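Local structure of proline dehydrogenase (Bradyrhizobium japonicum USDA 110, 3HAZ) at the interface of chains A and B. The protein catalyses both steps of proline catabolism, the FAD-dependent oxidation of L-proline to 1-pyrroline-5-carboxylate and the NAD-dependent oxidation of glutamate semialdehyde to glutamate. Numbering follows the deposited sequence. Chains: chain A/B, Proline dehydrogenase.

Contact 1: the interface of chains A and B. Residues chain A 981-982; chain B 938-940, 953-955, 967.
In the aldehyde dehydrogenase fold of PutA, strand 978-986 of one subunit joins strand 939-942 of the other as a parallel neighbour, and A:Thr982 opens this pairing. Its amide N gives a hydrogen bond to the carbonyl O of B:Gly938 at 2.9 Å, while its own O receives the amide N of B:Ile940 at 2.8 Å. The hydroxyl serves the loop that carries B:Pro955. With OG1 opposite the carbonyl carbon (chi1 -56°), it donates to the carbonyl O of B:Pro955 at 2.9 Å, on a lone pair. That oxygen also takes bonds from within chain B, from opposite faces of the carbonyl plane, ND2 of B:Asn939 on one and the ammonium NZ of B:Lys967 on the other, while the threonine hydroxyl lies in the plane between them. B:Lys967 bends at its last torsion (chi4 -70°), which turns NZ onto the B:Gly938 carbonyl O as well, at 2.7 Å. A methionine in its place would probably deprive the carbonyls of B:Gly938 and B:Pro955 of a shared donor and let the strand start and the loop shift relative to each other. NZ also makes a weak bond to OG1 of A:Thr982. The methyl CG2 of A:Thr982, the other branch, packs on CA of B:Gln954 at 4.0 Å, and the extended side chain of A:Gln981 brings its amide carbon CD to CD1 of B:Ile940 at 3.8 Å.

Contact 2: the interface of chains A and B. Residues chain A 982-986; chain B 940-942, 944.
A:Thr984 lies at the middle of the parallel strand pairing between 978-986 of chain A and 939-942 of chain B, an intersubunit extension of a beta-sheet in the aldehyde dehydrogenase part. Its backbone is held on both sides of the residue: the amide N donates to the carbonyl O of B:Ile940, and the carbonyl O accepts from the amide N of B:Val942, each at 2.8 Å and nearly straight. From this fixed base the side chain runs alongside that of B:Tyr941, the two pointing the same way. CB comes first, packing on the ring carbon CD2 of B:Tyr941 at 3.8 Å. Beyond it the branches part. The hydroxyl OG1 sits 4.1 Å from CE2 of the same ring, a loose contact, whereas the methyl CG2 (chi1 -62° for OG1 puts CG2 opposite the backbone N) reaches the aliphatic part of B:Arg944, with CD at 3.9 Å, and also lies 4.0 Å from NH2 of that arginine. B:Arg944 starts from a first torsion of 56°, which places CG between its backbone N and carbonyl carbon, and then bends at chi3; one face of its guanidinium is met near the rim by CD2 of B:Tyr941. On the opposite side of the paired strands A:Ile985 and B:Val942 run side by side, CG1 touching CG2. The register continues to A:Asn986, whose amide N donates to the carbonyl O of B:Val942 at 3.0 Å.

Contact 3: the interface of chains A and B. Residues chain A 353, 944, 953-954; chain B 641, 643, 984, 986.
A:Arg944 and B:Glu641 form a salt bridge across the subunits, NH2 of the guanidinium to the carboxylate OE2 at 3.0 Å. The bond is bent, 138° at the hydrogen, and the nitrogen comes from above the carboxylate plane. Alongside, the amide NE2 of A:Gln954 donates to the side-chain O of B:Asn643, OD1, at 2.8 Å, the two amide planes turned 53° apart. The ammonium NZ of A:Lys353, carried out on a fully extended chain, hydrogen-bonds OD1 of B:Asn986 at 2.9 Å.

Groups of chain B position these partners. B:Thr984, whose methyl CG2 itself packs on CD of A:Arg944 at 3.8 Å, donates from OG1 to the same OD1 of B:Asn643 from the face opposite A:Gln954, and ND2 of B:Asn643 binds OE1 of B:Glu641 at 2.9 Å; together they would hinder the asparagine amide from flipping. Two waters extend the network, one between A:Lys353 NZ and B:Glu641 OE2, the other between A:Gln954 NE2 and OE1 of B:Glu641. The nearby lysine and arginine would be expected to stabilise a charged carboxylate.

From chain B the residues come from strands 641-649 and 978-986; chain A supplies helix 348-357, in the proline dehydrogenase part, and loop residues of the aldehyde dehydrogenase part.

Contact 1: the interface of chains A and B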
loop_
_atom_site.group_PDB
_atom_site.type_symbol
_atom_site.label_atom_id
_atom_site.label_comp_id
_atom_site.label_asym_id
_atom_site.label_seq_id
_atom_site.Cartn_x
_atom_site.Cartn_y
_atom_site.Cartn_z
ATOM N N GLN A 981 -20.817 2.741 28.530
ATOM C CA GLN A 981 -21.721 1.598 28.597
ATOM C C GLN A 981 -21.192 0.459 27.740
ATOM O O GLN A 981 -20.934 0.634 26.548
ATOM C CB GLN A 981 -23.131 1.977 28.146
ATOM C CG GLN A 981 -24.134 0.832 28.253
ATOM C CD GLN A 981 -25.562 1.297 28.073
ATOM O OE1 GLN A 981 -25.992 1.591 26.959
ATOM N NE2 GLN A 981 -26.311 1.363 29.175
ATOM N N THR A 982 -21.027 -0.704 28.357
ATOM C CA THR A 982 -20.609 -1.901 27.644
ATOM C C THR A 982 -21.814 -2.801 27.395
ATOM O O THR A 982 -22.561 -3.124 28.322
ATOM C CB THR A 982 -19.571 -2.686 28.458
ATOM O OG1 THR A 982 -18.460 -1.834 28.761
ATOM C CG2 THR A 982 -19.097 -3.924 27.692
ATOM N N GLY B 938 -24.159 0.387 33.515
ATOM C CA GLY B 938 -22.784 0.303 33.049
ATOM C C GLY B 938 -22.474 -0.895 32.163
ATOM O O GLY B 938 -21.777 -0.762 31.160
ATOM N N ASN B 939 -22.981 -2.068 32.539
ATOM C CA ASN B 939 -22.708 -3.296 31.801
ATOM C C ASN B 939 -23.984 -4.082 31.522
ATOM O O ASN B 939 -24.663 -4.548 32.441
ATOM C CB ASN B 939 -21.699 -4.178 32.544
ATOM C CG ASN B 939 -20.283 -3.613 32.497
ATOM O OD1 ASN B 939 -19.942 -2.701 33.249
ATOM N ND2 ASN B 939 -19.456 -4.154 31.604
ATOM N N ILE B 940 -24.314 -4.209 30.246
ATOM C CA ILE B 940 -25.489 -4.966 29.840
ATOM C C ILE B 940 -25.067 -6.290 29.208
ATOM O O ILE B 940 -24.208 -6.328 28.321
ATOM C CB ILE B 940 -26.348 -4.157 28.864
ATOM C CG1 ILE B 940 -26.784 -2.848 29.528
ATOM C CG2 ILE B 940 -27.550 -4.975 28.399
ATOM C CD1 ILE B 940 -27.537 -1.920 28.599
ATOM N N VAL B 953 -12.226 -6.574 27.644
ATOM C CA VAL B 953 -13.287 -7.160 26.832
ATOM C C VAL B 953 -14.618 -6.587 27.287
ATOM O O VAL B 953 -15.385 -6.048 26.488
ATOM C CB VAL B 953 -13.296 -8.688 26.972
ATOM C CG1 VAL B 953 -14.459 -9.304 26.183
ATOM C CG2 VAL B 953 -11.961 -9.256 26.514
ATOM N N GLN B 954 -14.890 -6.716 28.580
ATOM C CA GLN B 954 -16.004 -6.018 29.193
ATOM C C GLN B 954 -15.458 -4.990 30.180
ATOM O O GLN B 954 -15.321 -5.289 31.369
ATOM C CB GLN B 954 -16.937 -6.988 29.933
ATOM C CG GLN B 954 -17.703 -7.942 29.042
ATOM C CD GLN B 954 -17.104 -9.333 29.029
ATOM O OE1 GLN B 954 -16.483 -9.762 30.001
ATOM N NE2 GLN B 954 -17.295 -10.049 27.928
ATOM N N PRO B 955 -15.124 -3.781 29.688
ATOM C CA PRO B 955 -14.783 -2.690 30.607
ATOM C C PRO B 955 -15.904 -2.595 31.621
ATOM O O PRO B 955 -17.068 -2.471 31.231
ATOM C CB PRO B 955 -14.778 -1.459 29.700
ATOM C CG PRO B 955 -14.420 -2.003 28.354
ATOM C CD PRO B 955 -15.089 -3.347 28.279
ATOM N N LYS B 967 -14.511 3.301 33.644
ATOM C CA LYS B 967 -14.569 1.851 33.820
ATOM C C LYS B 967 -13.185 1.227 33.944
ATOM O O LYS B 967 -12.321 1.437 33.093
ATOM C CB LYS B 967 -15.266 1.197 32.625
ATOM C CG LYS B 967 -16.762 1.435 32.497
ATOM C CD LYS B 967 -17.208 0.995 31.092
ATOM C CE LYS B 967 -18.710 0.742 30.990
ATOM N NZ LYS B 967 -19.111 -0.475 31.732
#

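Contact 2: the interface of chains A and B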
loop_
_atom_site.group_PDB
_atom_site.type_symbol
_atom_site.label_atom_id
_atom_site.label_comp_id
_atom_site.label_asym_id
_atom_site.label_seq_id
_atom_site.Cartn_x
_atom_site.Cartn_y
_atom_site.Cartn_z
ATOM N N THR A 982 -21.027 -0.704 28.357
ATOM C CA THR A 982 -20.609 -1.901 27.644
ATOM C C THR A 982 -21.814 -2.801 27.395
ATOM O O THR A 982 -22.561 -3.124 28.322
ATOM C CB THR A 982 -19.571 -2.686 28.458
ATOM O OG1 THR A 982 -18.460 -1.834 28.761
ATOM C CG2 THR A 982 -19.097 -3.924 27.692
ATOM N N VAL A 983 -22.008 -3.192 26.141
ATOM C CA VAL A 983 -23.042 -4.157 25.788
ATOM C C VAL A 983 -22.391 -5.450 25.313
ATOM O O VAL A 983 -21.600 -5.459 24.363
ATOM C CB VAL A 983 -23.975 -3.625 24.694
ATOM C CG1 VAL A 983 -24.905 -4.733 24.209
ATOM C CG2 VAL A 983 -24.770 -2.427 25.207
ATOM N N THR A 984 -22.718 -6.535 25.995
ATOM C CA THR A 984 -22.168 -7.844 25.688
ATOM C C THR A 984 -23.279 -8.804 25.287
ATOM O O THR A 984 -24.158 -9.111 26.086
ATOM C CB THR A 984 -21.442 -8.420 26.914
ATOM O OG1 THR A 984 -20.345 -7.571 27.254
ATOM C CG2 THR A 984 -20.938 -9.830 26.637
ATOM N N ILE A 985 -23.235 -9.281 24.047
ATOM C CA ILE A 985 -24.269 -10.170 23.536
ATOM C C ILE A 985 -23.703 -11.553 23.217
ATOM O O ILE A 985 -22.766 -11.679 22.435
ATOM C CB ILE A 985 -24.897 -9.595 22.256
ATOM C CG1 ILE A 985 -25.433 -8.189 22.517
ATOM C CG2 ILE A 985 -26.006 -10.523 21.723
ATOM C CD1 ILE A 985 -25.739 -7.413 21.255
ATOM N N ASN A 986 -24.269 -12.583 23.835
ATOM C CA ASN A 986 -23.951 -13.953 23.458
ATOM C C ASN A 986 -24.561 -14.240 22.087
ATOM O O ASN A 986 -25.772 -14.409 21.961
ATOM C CB ASN A 986 -24.482 -14.924 24.512
ATOM C CG ASN A 986 -24.353 -16.378 24.097
ATOM O OD1 ASN A 986 -23.769 -16.700 23.062
ATOM N ND2 ASN A 986 -24.910 -17.266 24.908
ATOM N N ILE B 940 -24.314 -4.209 30.246
ATOM C CA ILE B 940 -25.489 -4.966 29.840
ATOM C C ILE B 940 -25.067 -6.290 29.208
ATOM O O ILE B 940 -24.208 -6.328 28.321
ATOM C CB ILE B 940 -26.348 -4.157 28.864
ATOM C CG1 ILE B 940 -26.784 -2.848 29.528
ATOM C CG2 ILE B 940 -27.550 -4.975 28.399
ATOM C CD1 ILE B 940 -27.537 -1.920 28.599
ATOM N N TYR B 941 -25.668 -7.370 29.694
ATOM C CA TYR B 941 -25.361 -8.724 29.251
ATOM C C TYR B 941 -26.601 -9.375 28.639
ATOM O O TYR B 941 -27.637 -9.497 29.299
ATOM C CB TYR B 941 -24.888 -9.560 30.441
ATOM C CG TYR B 941 -23.549 -9.143 31.000
ATOM C CD1 TYR B 941 -23.458 -8.350 32.139
ATOM C CD2 TYR B 941 -22.370 -9.551 30.387
ATOM C CE1 TYR B 941 -22.225 -7.976 32.649
ATOM C CE2 TYR B 941 -21.142 -9.184 30.887
ATOM C CZ TYR B 941 -21.069 -8.397 32.015
ATOM O OH TYR B 941 -19.828 -8.039 32.503
ATOM N N VAL B 942 -26.489 -9.808 27.387
ATOM C CA VAL B 942 -27.633 -10.353 26.669
ATOM C C VAL B 942 -27.506 -11.859 26.418
ATOM O O VAL B 942 -26.548 -12.318 25.800
ATOM C CB VAL B 942 -27.838 -9.624 25.323
ATOM C CG1 VAL B 942 -29.159 -10.051 24.677
ATOM C CG2 VAL B 942 -27.804 -8.113 25.537
ATOM N N ARG B 944 -26.809 -14.299 28.398
ATOM C CA ARG B 944 -25.733 -14.952 29.138
ATOM C C ARG B 944 -25.754 -14.465 30.585
ATOM O O ARG B 944 -26.550 -13.599 30.943
ATOM C CB ARG B 944 -24.364 -14.664 28.502
ATOM C CG ARG B 944 -24.023 -13.179 28.357
ATOM C CD ARG B 944 -22.507 -12.959 28.357
ATOM N NE ARG B 944 -21.969 -12.990 29.717
ATOM C CZ ARG B 944 -20.681 -12.878 30.028
ATOM N NH1 ARG B 944 -20.302 -12.914 31.302
ATOM N NH2 ARG B 944 -19.773 -12.733 29.070
#

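Contact 3: the interface of chains A and B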
loop_
_atom_site.group_PDB
_atom_site.type_symbol
_atom_site.label_atom_id
_atom_site.label_comp_id
_atom_site.label_asym_id
_atom_site.label_seq_id
_atom_site.Cartn_x
_atom_site.Cartn_y
_atom_site.Cartn_z
ATOM N N LYS A 353 4.278 32.614 9.521
ATOM C CA LYS A 353 3.775 32.303 10.851
ATOM C C LYS A 353 2.657 33.263 11.228
ATOM O O LYS A 353 1.592 32.842 11.684
ATOM C CB LYS A 353 4.903 32.351 11.892
ATOM C CG LYS A 353 4.473 31.921 13.302
ATOM C CD LYS A 353 5.678 31.749 14.213
ATOM C CE LYS A 353 5.262 31.303 15.612
ATOM N NZ LYS A 353 6.439 31.235 16.533
ATOM N N ARG A 944 7.987 32.688 24.110
ATOM C CA ARG A 944 6.842 33.423 23.578
ATOM C C ARG A 944 5.969 33.884 24.745
ATOM O O ARG A 944 6.241 33.560 25.903
ATOM C CB ARG A 944 6.023 32.558 22.611
ATOM C CG ARG A 944 5.557 31.221 23.195
ATOM C CD ARG A 944 4.280 30.746 22.512
ATOM N NE ARG A 944 3.123 31.508 22.980
ATOM C CZ ARG A 944 1.879 31.345 22.541
ATOM N NH1 ARG A 944 0.898 32.088 23.045
ATOM N NH2 ARG A 944 1.614 30.445 21.597
ATOM N N VAL A 953 -4.853 23.389 19.664
ATOM C CA VAL A 953 -3.415 23.598 19.494
ATOM C C VAL A 953 -2.721 23.628 20.854
ATOM O O VAL A 953 -1.787 22.868 21.097
ATOM C CB VAL A 953 -3.136 24.899 18.725
ATOM C CG1 VAL A 953 -1.623 25.145 18.591
ATOM C CG2 VAL A 953 -3.813 24.847 17.356
ATOM N N GLN A 954 -3.182 24.512 21.735
ATOM C CA GLN A 954 -2.772 24.478 23.135
ATOM C C GLN A 954 -3.956 24.094 24.020
ATOM O O GLN A 954 -4.659 24.971 24.531
ATOM C CB GLN A 954 -2.196 25.826 23.597
ATOM C CG GLN A 954 -0.885 26.208 22.914
ATOM C CD GLN A 954 -1.078 27.198 21.787
ATOM O OE1 GLN A 954 -2.043 27.962 21.783
ATOM N NE2 GLN A 954 -0.147 27.204 20.829
ATOM N N GLU B 641 6.489 26.875 15.456
ATOM C CA GLU B 641 6.030 26.592 16.811
ATOM C C GLU B 641 5.761 25.115 16.987
ATOM O O GLU B 641 5.193 24.479 16.108
ATOM C CB GLU B 641 4.750 27.377 17.122
ATOM C CG GLU B 641 4.314 27.340 18.580
ATOM C CD GLU B 641 2.994 28.089 18.808
ATOM O OE1 GLU B 641 1.917 27.516 18.523
ATOM O OE2 GLU B 641 3.038 29.255 19.264
ATOM N N ASN B 643 3.887 22.231 19.552
ATOM C CA ASN B 643 2.897 22.053 20.600
ATOM C C ASN B 643 2.736 20.573 20.898
ATOM O O ASN B 643 2.360 19.800 20.022
ATOM C CB ASN B 643 1.557 22.657 20.179
ATOM C CG ASN B 643 1.625 24.166 20.023
ATOM O OD1 ASN B 643 1.448 24.912 20.990
ATOM N ND2 ASN B 643 1.887 24.624 18.801
ATOM N N THR B 984 4.490 24.397 24.736
ATOM C CA THR B 984 4.493 25.175 23.510
ATOM C C THR B 984 5.820 25.903 23.387
ATOM O O THR B 984 6.174 26.705 24.250
ATOM C CB THR B 984 3.348 26.208 23.512
ATOM O OG1 THR B 984 2.090 25.530 23.635
ATOM C CG2 THR B 984 3.369 27.050 22.235
ATOM N N ASN B 986 8.268 28.331 20.921
ATOM C CA ASN B 986 8.497 29.154 19.751
ATOM C C ASN B 986 9.810 28.703 19.121
ATOM O O ASN B 986 10.884 28.970 19.654
ATOM C CB ASN B 986 8.560 30.632 20.147
ATOM C CG ASN B 986 8.907 31.535 18.987
ATOM O OD1 ASN B 986 9.036 31.087 17.848
ATOM N ND2 ASN B 986 9.066 32.824 19.274
HETATM O O HOH W 1 5.433 30.875 19.036
HETATM O O HOH W 2 -0.517 28.597 18.195
#

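Contact 1 and contact 2 are successive stretches of one strand pairing: their centres lie about 9 Å apart and they share A:Thr982 and B:Ile940. The centre of contact 3 lies about 39 Å from that of contact 1 and about 46 Å from that of contact 2; there strand 978-986 comes from chain B, and Thr984, Asn986 and Arg944 of contact 2 recur with the chains exchanged. Every contact has a twin, so each subunit offers this strand and receives its partner's. Contact 1 is centred about 10 Å from B:Glu760 and 12 Å from B:Cys794, predicted catalytic residues, so the exchanged strand may help shape the active-site surroundings.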